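Local coordinates for protein putative aspartate aminotransferase (Thermus thermophilus, PDB 1IUG) that binds pyridoxal 5'-phosphate as a class-V aminotransferase and probably transfers amino groups between amino acids, such as aspartate, and 2-oxo acids, at residues E52-G58 and G192-L198; E65-N70 and L213-R217; L126-T132 and G157-S163. All coordinates share one frame; numbering follows the deposited sequence.

Contact 1: E52-G58 and G192-L198; sequences EVLILTG and GLGFVAL
With CG anti to the carbonyl carbon (chi1 -45°), the ring of Phe195 lies alongside Ile55, whose CG1 takes the same course (chi1 -58°) and meets the ring near its plane, at the edge, 4.1 Å from Phe195 CD2. The other branch, Ile55 CG2, turns to Leu193 and rests 4.1 Å from Leu193 CD2. Farther along this face Val53 CG2 meets Ala197 CB, and helices 30-47 and 233-246 cover the row. On the reverse face Leu56 CD1 packs 3.8 Å from Val196 CG2, beside the place where Gly194 brings no side chain; helix 215-222 covers Leu54 and Val196. The carboxylate of Glu52 leads away to a salt bridge with Arg40. The backbones run antiparallel, their axes inclined at 160°. Glu52, Leu54 and Leu56 form hydrogen-bonded pairs with Leu198, Val196 and Gly194, each bonded in both directions; Leu54 N reaches Val196 O at 2.8 Å. Past the strand end Gly58 N still bonds to Gly192 O at 2.9 Å, but from above the carbonyl plane. Strand 52-57, outermost within this chain in the seven-stranded sheet of the PLP-binding domain, is thus held to strand 193-198 by paired backbone bonds and apolar packing, without any side-chain hydrogen bond between the segments.

Contact 2: E65-N70 and L213-R217; sequences EALVKN and LDLAR
Asn70 carries its amide from helix 60-71 to the start of helix 215-222, where Asp214 is the N-cap, and bonds the backbone just ahead of and just behind that residue. CG stands anti to the carbonyl carbon (chi1 -69°), which directs the amide to segment 213-217. Its ND2 donates to Leu213 O at 3.0 Å, while its OD1 accepts from Leu215 N, also at 3.0 Å; this second donor stands above the carbonyl plane, 49° out of it. Beside the amide, Leu215 CD1 reaches Ala66 CB at 3.8 Å and CD2 lies against Asn70 CB. Leu213 also packs on Ala66, through CG, and sets CD1 beside the carboxylate end of Glu65, the two side chains crossing at about a right angle. In the second shell, ND2 also donates to Ala66 O, one turn back, which helps to fix the amide's rotation. With an alanine at Asn70, Leu215 N and Leu213 O would probably lose these mates and the start of helix 215-222 could shift against helix 60-71. Glu65 is steadied by Lys69, which also pairs with Glu96, and its OE1 accepts from Tyr212 N of the second subunit. At the cap itself, Asp214 OD1 accepts a weak bond from Ala216 N at 2.8 Å.

Contact 3: L126-T132 and G157-S163; sequences LLVHSET and GADMVTS
The imidazole of His129 has Met160 CG at its edge, near the ring plane, while Ser163 approaches obliquely and sets OG 3.2 Å from His129 CD2. CG anti to the backbone N (chi1 -164°) brings the ring beside Ser163, and Leu140 of helix 140-150 packs against the side chain. The side chain of Asp159 lies beside that of Val128, pointing the same way, with Val128 CG2 3.9 Å from Asp159 CB. One carboxylate oxygen, OD1, accepts from Val161 N at 2.9 Å in an Asx turn, which holds the group's rotation; the other, OD2, lies close to the pyridine nitrogen N1 of the cofactor joined to the lysine at position 185. Behind these groups strands 126-128 and 157-159 run parallel, bonded from Leu127 N to Gly157 O, Asp159 N to Leu127 O and His129 N to Asp159 O. Beyond the strands a water accepts hydrogen bonds from Ser130 N and Thr162 N. Thr162 OG1 is shared by two hydroxyls, bonding to Ser130 OG at 2.8 Å and to Thr132 OG1 at 2.7 Å. Thr132 OG1 in turn bonds O3 of the cofactor, and Ser130 OG bonds Ser281. Loops at the C-terminal ends of neighbouring parallel strands thus help to build the cofactor site, and an aspartate beside the pyridine nitrogen is typical of fold-type I PLP enzymes.

In the fold
After its N-terminal helices the chain forms strand 52-57 and then helix 60-71, which supply the early halves of contacts 1 and 2. It continues to strands 124-128 and 155-159, where contact 3 closes a short loop around helix 140-150, nested inside the longer loops of both other contacts. Contact 1 closes when strand 193-198 returns beside 52-57, and contact 2 follows with 213-217, so these two loops cross. They touch through Leu215 on Leu54 and Val196, and through Ala66 on Leu56. Helix 60-71 also meets contact 3, with Val68 on Leu126, and so packs against strands of both contacts 1 and 3, which belong to one seven-stranded sheet.

Contact 1: E52-G58 and G192-L198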
loop_
_atom_site.group_PDB
_atom_site.type_symbol
_atom_site.label_atom_id
_atom_site.label_comp_id
_atom_site.label_asym_id
_atom_site.label_seq_id
_atom_site.Cartn_x
_atom_site.Cartn_y
_atom_site.Cartn_z
ATOM N N GLU A 52 19.572 1.577 7.311
ATOM C CA GLU A 52 18.527 2.339 6.633
ATOM C C GLU A 52 17.146 1.735 6.833
ATOM O O GLU A 52 16.996 0.524 6.975
ATOM C CB GLU A 52 18.805 2.396 5.126
ATOM C CG GLU A 52 20.158 2.968 4.723
ATOM C CD GLU A 52 20.271 4.472 4.927
ATOM O OE1 GLU A 52 19.236 5.158 5.069
ATOM O OE2 GLU A 52 21.414 4.974 4.935
ATOM N N VAL A 53 16.138 2.594 6.853
ATOM C CA VAL A 53 14.762 2.145 6.991
ATOM C C VAL A 53 14.033 2.568 5.721
ATOM O O VAL A 53 14.103 3.730 5.309
ATOM C CB VAL A 53 14.059 2.756 8.225
ATOM C CG1 VAL A 53 12.660 2.160 8.371
ATOM C CG2 VAL A 53 14.878 2.495 9.487
ATOM N N LEU A 54 13.405 1.603 5.060
ATOM C CA LEU A 54 12.666 1.875 3.833
ATOM C C LEU A 54 11.160 1.918 4.100
ATOM O O LEU A 54 10.626 1.087 4.839
ATOM C CB LEU A 54 12.991 0.816 2.777
ATOM C CG LEU A 54 14.455 0.779 2.324
ATOM C CD1 LEU A 54 14.689 -0.387 1.384
ATOM C CD2 LEU A 54 14.827 2.096 1.660
ATOM N N ILE A 55 10.500 2.923 3.530
ATOM C CA ILE A 55 9.060 3.100 3.671
ATOM C C ILE A 55 8.364 2.526 2.438
ATOM O O ILE A 55 8.606 2.970 1.312
ATOM C CB ILE A 55 8.690 4.586 3.798
ATOM C CG1 ILE A 55 9.405 5.202 5.005
ATOM C CG2 ILE A 55 7.174 4.749 3.899
ATOM C CD1 ILE A 55 9.089 6.661 5.222
ATOM N N LEU A 56 7.511 1.530 2.658
ATOM C CA LEU A 56 6.780 0.882 1.569
ATOM C C LEU A 56 5.290 1.150 1.693
ATOM O O LEU A 56 4.740 1.169 2.796
ATOM C CB LEU A 56 7.017 -0.629 1.594
ATOM C CG LEU A 56 8.463 -1.139 1.600
ATOM C CD1 LEU A 56 8.446 -2.653 1.602
ATOM C CD2 LEU A 56 9.238 -0.621 0.401
ATOM N N THR A 57 4.640 1.363 0.558
ATOM C CA THR A 57 3.210 1.614 0.549
ATOM C C THR A 57 2.497 0.271 0.440
ATOM O O THR A 57 2.502 -0.373 -0.609
ATOM C CB THR A 57 2.824 2.575 -0.595
ATOM O OG1 THR A 57 3.454 3.843 -0.365
ATOM C CG2 THR A 57 1.311 2.780 -0.651
ATOM N N GLY A 58 1.952 -0.166 1.568
ATOM C CA GLY A 58 1.253 -1.438 1.647
ATOM C C GLY A 58 1.158 -1.840 3.110
ATOM O O GLY A 58 1.607 -1.095 3.978
ATOM N N GLY A 192 -1.610 1.124 5.932
ATOM C CA GLY A 192 -1.202 1.634 4.636
ATOM C C GLY A 192 0.294 1.713 4.388
ATOM O O GLY A 192 0.720 1.874 3.246
ATOM N N LEU A 193 1.090 1.639 5.451
ATOM C CA LEU A 193 2.543 1.682 5.318
ATOM C C LEU A 193 3.205 0.485 5.987
ATOM O O LEU A 193 2.710 -0.040 6.986
ATOM C CB LEU A 193 3.119 2.966 5.929
ATOM C CG LEU A 193 2.740 4.325 5.340
ATOM C CD1 LEU A 193 3.462 5.422 6.114
ATOM C CD2 LEU A 193 3.108 4.385 3.858
ATOM N N GLY A 194 4.304 0.038 5.387
ATOM C CA GLY A 194 5.086 -1.062 5.921
ATOM C C GLY A 194 6.523 -0.567 5.932
ATOM O O GLY A 194 6.894 0.261 5.091
ATOM N N PHE A 195 7.322 -1.013 6.896
ATOM C CA PHE A 195 8.715 -0.575 6.971
ATOM C C PHE A 195 9.703 -1.738 7.027
ATOM O O PHE A 195 9.482 -2.731 7.720
ATOM C CB PHE A 195 8.940 0.320 8.195
ATOM C CG PHE A 195 7.880 1.358 8.391
ATOM C CD1 PHE A 195 6.865 1.159 9.321
ATOM C CD2 PHE A 195 7.875 2.519 7.626
ATOM C CE1 PHE A 195 5.859 2.099 9.483
ATOM C CE2 PHE A 195 6.870 3.467 7.783
ATOM C CZ PHE A 195 5.861 3.257 8.711
ATOM N N VAL A 196 10.784 -1.605 6.272
ATOM C CA VAL A 196 11.840 -2.603 6.254
ATOM C C VAL A 196 13.104 -1.900 6.732
ATOM O O VAL A 196 13.595 -0.964 6.088
ATOM C CB VAL A 196 12.097 -3.185 4.844
ATOM C CG1 VAL A 196 13.225 -4.212 4.910
ATOM C CG2 VAL A 196 10.841 -3.839 4.299
ATOM N N ALA A 197 13.561 -2.295 7.915
ATOM C CA ALA A 197 14.768 -1.733 8.500
ATOM C C ALA A 197 15.909 -2.701 8.217
ATOM O O ALA A 197 15.800 -3.893 8.493
ATOM C CB ALA A 197 14.592 -1.532 10.002
ATOM N N LEU A 198 16.990 -2.174 7.649
ATOM C CA LEU A 198 18.161 -2.967 7.302
ATOM C C LEU A 198 19.416 -2.441 7.992
ATOM O O LEU A 198 19.769 -1.268 7.851
ATOM C CB LEU A 198 18.378 -2.941 5.784
ATOM C CG LEU A 198 17.237 -3.446 4.896
ATOM C CD1 LEU A 198 17.409 -2.935 3.483
ATOM C CD2 LEU A 198 17.173 -4.965 4.930
#

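Contact 2: E65-N70 and L213-R217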
loop_
_atom_site.group_PDB
_atom_site.type_symbol
_atom_site.label_atom_id
_atom_site.label_comp_id
_atom_site.label_asym_id
_atom_site.label_seq_id
_atom_site.Cartn_x
_atom_site.Cartn_y
_atom_site.Cartn_z
ATOM N N GLU A 65 7.413 -9.802 3.327
ATOM C CA GLU A 65 7.752 -10.448 2.064
ATOM C C GLU A 65 8.974 -9.811 1.416
ATOM O O GLU A 65 9.830 -10.513 0.881
ATOM C CB GLU A 65 6.571 -10.386 1.087
ATOM C CG GLU A 65 6.867 -11.030 -0.273
ATOM C CD GLU A 65 5.644 -11.148 -1.165
ATOM O OE1 GLU A 65 4.512 -11.181 -0.643
ATOM O OE2 GLU A 65 5.815 -11.223 -2.395
ATOM N N ALA A 66 9.049 -8.482 1.460
ATOM C CA ALA A 66 10.171 -7.758 0.869
ATOM C C ALA A 66 11.478 -8.071 1.589
ATOM O O ALA A 66 12.535 -8.151 0.961
ATOM C CB ALA A 66 9.906 -6.268 0.891
ATOM N N LEU A 67 11.396 -8.223 2.908
ATOM C CA LEU A 67 12.560 -8.535 3.729
ATOM C C LEU A 67 13.120 -9.892 3.316
ATOM O O LEU A 67 14.315 -10.019 3.045
ATOM C CB LEU A 67 12.168 -8.560 5.212
ATOM C CG LEU A 67 13.226 -8.814 6.300
ATOM C CD1 LEU A 67 12.701 -8.279 7.618
ATOM C CD2 LEU A 67 13.573 -10.302 6.438
ATOM N N VAL A 68 12.240 -10.892 3.262
ATOM C CA VAL A 68 12.611 -12.259 2.906
ATOM C C VAL A 68 13.164 -12.386 1.486
ATOM O O VAL A 68 14.221 -12.986 1.279
ATOM C CB VAL A 68 11.405 -13.220 3.091
ATOM C CG1 VAL A 68 11.747 -14.627 2.600
ATOM C CG2 VAL A 68 10.996 -13.262 4.554
ATOM N N LYS A 69 12.447 -11.806 0.524
ATOM C CA LYS A 69 12.823 -11.829 -0.892
ATOM C C LYS A 69 14.172 -11.174 -1.184
ATOM O O LYS A 69 14.938 -11.658 -2.012
ATOM C CB LYS A 69 11.780 -11.080 -1.734
ATOM C CG LYS A 69 10.449 -11.773 -1.984
ATOM C CD LYS A 69 10.627 -13.077 -2.710
ATOM C CE LYS A 69 9.300 -13.766 -2.994
ATOM N NZ LYS A 69 8.122 -13.004 -2.507
ATOM N N ASN A 70 14.432 -10.045 -0.539
ATOM C CA ASN A 70 15.658 -9.302 -0.782
ATOM C C ASN A 70 16.903 -9.690 0.004
ATOM O O ASN A 70 17.966 -9.111 -0.210
ATOM C CB ASN A 70 15.387 -7.802 -0.638
ATOM C CG ASN A 70 14.502 -7.262 -1.745
ATOM O OD1 ASN A 70 14.986 -6.649 -2.692
ATOM N ND2 ASN A 70 13.200 -7.492 -1.632
ATOM N N LEU A 213 8.494 -4.637 -5.019
ATOM C CA LEU A 213 9.207 -4.709 -3.752
ATOM C C LEU A 213 10.726 -4.932 -3.825
ATOM O O LEU A 213 11.345 -5.472 -2.903
ATOM C CB LEU A 213 8.502 -5.692 -2.804
ATOM C CG LEU A 213 8.712 -7.207 -2.766
ATOM C CD1 LEU A 213 7.425 -7.844 -2.239
ATOM C CD2 LEU A 213 9.073 -7.774 -4.121
ATOM N N ASP A 214 11.319 -4.498 -4.932
ATOM C CA ASP A 214 12.766 -4.570 -5.144
ATOM C C ASP A 214 13.328 -3.477 -4.218
ATOM O O ASP A 214 13.092 -2.289 -4.436
ATOM C CB ASP A 214 13.067 -4.240 -6.616
ATOM C CG ASP A 214 14.559 -4.238 -6.954
ATOM O OD1 ASP A 214 15.402 -3.820 -6.132
ATOM O OD2 ASP A 214 14.888 -4.624 -8.092
ATOM N N LEU A 215 14.047 -3.883 -3.177
ATOM C CA LEU A 215 14.610 -2.932 -2.225
ATOM C C LEU A 215 15.801 -2.134 -2.744
ATOM O O LEU A 215 16.078 -1.043 -2.244
ATOM C CB LEU A 215 14.938 -3.631 -0.901
ATOM C CG LEU A 215 13.823 -3.643 0.161
ATOM C CD1 LEU A 215 12.440 -3.758 -0.457
ATOM C CD2 LEU A 215 14.066 -4.753 1.163
ATOM N N ALA A 216 16.478 -2.653 -3.767
ATOM C CA ALA A 216 17.622 -1.959 -4.356
ATOM C C ALA A 216 17.214 -0.621 -4.959
ATOM O O ALA A 216 17.867 0.394 -4.694
ATOM C CB ALA A 216 18.308 -2.821 -5.403
ATOM N N ARG A 217 16.170 -0.578 -5.787
ATOM C CA ARG A 217 15.837 0.747 -6.285
ATOM C C ARG A 217 15.012 1.650 -5.381
ATOM O O ARG A 217 14.957 2.856 -5.592
ATOM C CB ARG A 217 15.582 0.860 -7.806
ATOM C CG ARG A 217 14.226 1.321 -8.380
ATOM C CD ARG A 217 13.035 0.452 -8.122
ATOM N NE ARG A 217 12.628 -0.059 -9.438
ATOM C CZ ARG A 217 12.288 -1.317 -9.706
ATOM N NH1 ARG A 217 12.267 -2.233 -8.751
ATOM N NH2 ARG A 217 12.083 -1.690 -10.959
#

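Contact 3: L126-T132 and G157-S163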
loop_
_atom_site.group_PDB
_atom_site.type_symbol
_atom_site.label_atom_id
_atom_site.label_comp_id
_atom_site.label_asym_id
_atom_site.label_seq_id
_atom_site.Cartn_x
_atom_site.Cartn_y
_atom_site.Cartn_z
ATOM N N LEU A 126 14.195 -16.638 10.904
ATOM C CA LEU A 126 13.129 -15.644 10.864
ATOM C C LEU A 126 12.360 -15.747 12.162
ATOM O O LEU A 126 11.890 -16.826 12.532
ATOM C CB LEU A 126 12.206 -15.881 9.667
ATOM C CG LEU A 126 12.843 -15.772 8.283
ATOM C CD1 LEU A 126 11.798 -16.092 7.213
ATOM C CD2 LEU A 126 13.426 -14.374 8.081
ATOM N N LEU A 127 12.242 -14.626 12.862
ATOM C CA LEU A 127 11.552 -14.604 14.144
ATOM C C LEU A 127 10.497 -13.515 14.251
ATOM O O LEU A 127 10.621 -12.454 13.646
ATOM C CB LEU A 127 12.569 -14.397 15.272
ATOM C CG LEU A 127 13.652 -15.450 15.504
ATOM C CD1 LEU A 127 14.761 -14.853 16.367
ATOM C CD2 LEU A 127 13.053 -16.688 16.156
ATOM N N VAL A 128 9.456 -13.799 15.025
ATOM C CA VAL A 128 8.397 -12.834 15.281
ATOM C C VAL A 128 8.632 -12.377 16.722
ATOM O O VAL A 128 8.539 -13.174 17.662
ATOM C CB VAL A 128 6.988 -13.456 15.119
ATOM C CG1 VAL A 128 5.922 -12.466 15.556
ATOM C CG2 VAL A 128 6.757 -13.827 13.665
ATOM N N HIS A 129 9.005 -11.111 16.875
ATOM C CA HIS A 129 9.296 -10.532 18.183
ATOM C C HIS A 129 8.078 -10.583 19.107
ATOM O O HIS A 129 8.132 -11.155 20.198
ATOM C CB HIS A 129 9.791 -9.094 18.015
ATOM C CG HIS A 129 10.468 -8.544 19.230
ATOM N ND1 HIS A 129 10.664 -9.289 20.373
ATOM C CD2 HIS A 129 11.000 -7.325 19.478
ATOM C CE1 HIS A 129 11.286 -8.551 21.274
ATOM N NE2 HIS A 129 11.501 -7.356 20.756
ATOM N N SER A 130 6.981 -9.986 18.657
ATOM C CA SER A 130 5.742 -9.974 19.415
ATOM C C SER A 130 4.679 -10.709 18.596
ATOM O O SER A 130 4.226 -10.213 17.561
ATOM C CB SER A 130 5.319 -8.533 19.700
ATOM O OG SER A 130 4.035 -8.487 20.294
ATOM N N GLU A 131 4.356 -11.929 19.020
ATOM C CA GLU A 131 3.357 -12.752 18.341
ATOM C C GLU A 131 1.987 -12.279 18.816
ATOM O O GLU A 131 1.437 -12.777 19.803
ATOM C CB GLU A 131 3.590 -14.239 18.660
ATOM C CG GLU A 131 2.603 -15.209 18.004
ATOM C CD GLU A 131 2.483 -15.022 16.496
ATOM O OE1 GLU A 131 3.356 -15.518 15.751
ATOM O OE2 GLU A 131 1.504 -14.385 16.051
ATOM N N THR A 132 1.450 -11.297 18.100
ATOM C CA THR A 132 0.168 -10.682 18.428
ATOM C C THR A 132 -1.013 -11.636 18.617
ATOM O O THR A 132 -1.902 -11.374 19.439
ATOM C CB THR A 132 -0.202 -9.622 17.380
ATOM O OG1 THR A 132 0.983 -8.913 16.993
ATOM C CG2 THR A 132 -1.197 -8.633 17.964
ATOM N N GLY A 157 16.251 -12.231 10.499
ATOM C CA GLY A 157 15.206 -11.293 10.125
ATOM C C GLY A 157 14.110 -11.332 11.175
ATOM O O GLY A 157 13.766 -12.411 11.665
ATOM N N ALA A 158 13.548 -10.175 11.522
ATOM C CA ALA A 158 12.508 -10.148 12.545
ATOM C C ALA A 158 11.247 -9.356 12.218
ATOM O O ALA A 158 11.286 -8.348 11.512
ATOM C CB ALA A 158 13.090 -9.652 13.853
ATOM N N ASP A 159 10.127 -9.857 12.725
ATOM C CA ASP A 159 8.832 -9.215 12.568
ATOM C C ASP A 159 8.681 -8.412 13.857
ATOM O O ASP A 159 8.514 -8.989 14.930
ATOM C CB ASP A 159 7.722 -10.275 12.463
ATOM C CG ASP A 159 6.301 -9.677 12.459
ATOM O OD1 ASP A 159 6.072 -8.574 12.999
ATOM O OD2 ASP A 159 5.388 -10.340 11.935
ATOM N N MET A 160 8.789 -7.090 13.747
ATOM C CA MET A 160 8.656 -6.202 14.898
ATOM C C MET A 160 7.418 -5.317 14.735
ATOM O O MET A 160 7.380 -4.183 15.227
ATOM C CB MET A 160 9.903 -5.323 15.044
ATOM C CG MET A 160 11.171 -6.058 15.471
ATOM S SD MET A 160 12.572 -4.910 15.555
ATOM C CE MET A 160 13.874 -5.977 16.070
ATOM N N VAL A 161 6.399 -5.850 14.059
ATOM C CA VAL A 161 5.172 -5.102 13.813
ATOM C C VAL A 161 4.479 -4.636 15.082
ATOM O O VAL A 161 3.982 -3.508 15.119
ATOM C CB VAL A 161 4.187 -5.858 12.890
ATOM C CG1 VAL A 161 2.911 -5.055 12.722
ATOM C CG2 VAL A 161 4.818 -6.080 11.518
ATOM N N THR A 162 4.429 -5.486 16.111
ATOM C CA THR A 162 3.806 -5.080 17.373
ATOM C C THR A 162 4.791 -4.909 18.529
ATOM O O THR A 162 4.415 -5.034 19.694
ATOM C CB THR A 162 2.630 -5.995 17.815
ATOM O OG1 THR A 162 3.056 -7.355 17.880
ATOM C CG2 THR A 162 1.460 -5.859 16.862
ATOM N N SER A 163 6.061 -4.679 18.203
ATOM C CA SER A 163 7.074 -4.433 19.226
ATOM C C SER A 163 7.628 -3.012 19.053
ATOM O O SER A 163 8.005 -2.365 20.033
ATOM C CB SER A 163 8.194 -5.478 19.192
ATOM O OG SER A 163 8.888 -5.485 17.959
HETATM O O HOH W 1 5.893 -8.319 16.314
#